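Local coordinates for protein geranyltranstransferase (Marinomonas sp. MED121, PDB 4F62) that probably condenses allylic prenyl diphosphates with isopentenyl diphosphate, as a putative farnesyl-diphosphate synthase of the isoprenoid synthase superfamily, at residues Arg47-Leu52 with Lys186-Met191. Sequence-based numbering, arbitrary orientation.
Sequences RIRPML and KASVRM
S188 fits its small side chain between R49 and L52, residues less than one helical turn apart on helix 48-60. Its OG comes to 3.3 Å from R49 CB. Its CB lies 3.8 Å from L52 CB. Beside it, V189 turns CG1 to L52 CB at 4.2 Å, an apolar contact that extends the seam. No hydrogen bond joins the two segments, but just beyond them T53 OG1, bonded to R49 O, also makes a weak hydrogen bond with S188 O. The S188 hydroxyl, set beside its own backbone N by chi1 of -65°, bonds to L184 O one turn earlier; this satisfies the buried OG, which otherwise rests on the aliphatic base of R49. The local axes pass 8.3 Å apart, running in the same sense at a crossing angle of -28°. R49 contributes mainly CB and CG; the chain, extended from CG to NE, leads the guanidinium away from 186-191, and NH1 hydrogen-bonds a glycerol, probably from the crystallisation liquor. In related prenyl synthases the arginine and histidine equivalent to R49 and H78 belong to the isopentenyl diphosphate site, so the contact probably backs that pocket. Within this all-helical fold, helix 65-86 borders the seam through L74 on S188 and H78 on R49, L286 of helix 281-291 packs on L52, and helix 134-148 receives A187 and M191.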
# COMPACT_ATOMS: atom_id res chain seq x y z
N ARG A 47 6.96 6.07 18.58
CA ARG A 47 7.87 5.66 17.49
C ARG A 47 8.69 4.40 17.81
O ARG A 47 9.87 4.31 17.44
CB ARG A 47 8.83 6.79 17.11
CG ARG A 47 8.18 8.13 16.92
CD ARG A 47 7.05 8.05 15.91
NE ARG A 47 6.70 9.37 15.42
CZ ARG A 47 5.53 9.69 14.88
NH1 ARG A 47 4.57 8.78 14.76
NH2 ARG A 47 5.31 10.93 14.46
N ILE A 48 8.08 3.45 18.51
CA ILE A 48 8.74 2.19 18.86
C ILE A 48 9.33 1.51 17.63
O ILE A 48 10.47 1.04 17.64
CB ILE A 48 7.73 1.22 19.45
CG1 ILE A 48 7.18 1.77 20.76
CG2 ILE A 48 8.37 -0.13 19.65
CD1 ILE A 48 8.21 2.05 21.77
N ARG A 49 8.55 1.46 16.55
CA ARG A 49 9.03 0.77 15.35
C ARG A 49 10.19 1.50 14.67
O ARG A 49 11.20 0.87 14.31
CB ARG A 49 7.85 0.45 14.41
CG ARG A 49 6.91 -0.59 15.06
CD ARG A 49 5.50 -0.60 14.46
NE ARG A 49 4.58 -1.37 15.32
CZ ARG A 49 4.07 -0.94 16.47
NH1 ARG A 49 4.40 0.27 16.93
NH2 ARG A 49 3.24 -1.70 17.17
N PRO A 50 10.08 2.82 14.48
CA PRO A 50 11.32 3.51 14.08
C PRO A 50 12.52 3.27 15.02
O PRO A 50 13.61 3.00 14.52
CB PRO A 50 10.91 4.98 14.07
CG PRO A 50 9.48 4.92 13.57
CD PRO A 50 8.90 3.68 14.28
N MET A 51 12.32 3.36 16.33
CA MET A 51 13.44 3.13 17.25
C MET A 51 14.11 1.77 17.04
O MET A 51 15.33 1.68 16.99
CB MET A 51 13.00 3.31 18.72
CG MET A 51 12.62 4.75 19.04
SD MET A 51 12.41 5.11 20.80
CE MET A 51 10.95 4.15 21.14
N LEU A 52 13.31 0.71 16.90
CA LEU A 52 13.85 -0.62 16.63
C LEU A 52 14.62 -0.64 15.31
O LEU A 52 15.66 -1.29 15.21
CB LEU A 52 12.72 -1.65 16.54
CG LEU A 52 12.06 -2.04 17.87
CD1 LEU A 52 10.82 -2.87 17.58
CD2 LEU A 52 13.05 -2.81 18.76
N LYS A 186 8.95 -7.33 13.86
CA LYS A 186 10.01 -8.08 13.19
C LYS A 186 10.50 -7.37 11.92
O LYS A 186 11.71 -7.37 11.62
CB LYS A 186 9.53 -9.50 12.85
CG LYS A 186 10.65 -10.42 12.35
CD LYS A 186 10.23 -11.91 12.39
CE LYS A 186 9.51 -12.31 11.12
NZ LYS A 186 10.08 -13.56 10.53
N ALA A 187 9.58 -6.77 11.18
CA ALA A 187 9.95 -6.01 9.98
C ALA A 187 10.87 -4.86 10.38
O ALA A 187 11.81 -4.52 9.65
CB ALA A 187 8.72 -5.47 9.29
N SER A 188 10.61 -4.26 11.53
CA SER A 188 11.43 -3.15 12.03
C SER A 188 12.90 -3.55 12.19
O SER A 188 13.79 -2.87 11.68
CB SER A 188 10.88 -2.62 13.36
OG SER A 188 9.60 -2.05 13.18
N VAL A 189 13.16 -4.64 12.91
CA VAL A 189 14.55 -5.05 13.11
C VAL A 189 15.15 -5.61 11.81
O VAL A 189 16.31 -5.34 11.52
CB VAL A 189 14.74 -6.04 14.31
CG1 VAL A 189 14.04 -5.52 15.56
CG2 VAL A 189 14.24 -7.43 13.95
N ARG A 190 14.37 -6.37 11.04
CA ARG A 190 14.88 -6.94 9.79
C ARG A 190 15.24 -5.85 8.78
O ARG A 190 16.34 -5.84 8.20
CB ARG A 190 13.88 -7.95 9.18
CG ARG A 190 13.71 -9.26 9.97
CD ARG A 190 12.68 -10.19 9.30
NE ARG A 190 13.07 -10.52 7.92
CZ ARG A 190 13.95 -11.46 7.60
NH1 ARG A 190 14.54 -12.18 8.55
NH2 ARG A 190 14.25 -11.68 6.33
N MET A 191 14.32 -4.92 8.58
CA MET A 191 14.56 -3.84 7.62
C MET A 191 15.67 -2.90 8.06
O MET A 191 16.45 -2.44 7.24
CB MET A 191 13.28 -3.05 7.34
CG MET A 191 12.20 -3.89 6.64
SD MET A 191 10.62 -3.01 6.61
CE MET A 191 10.92 -1.84 5.28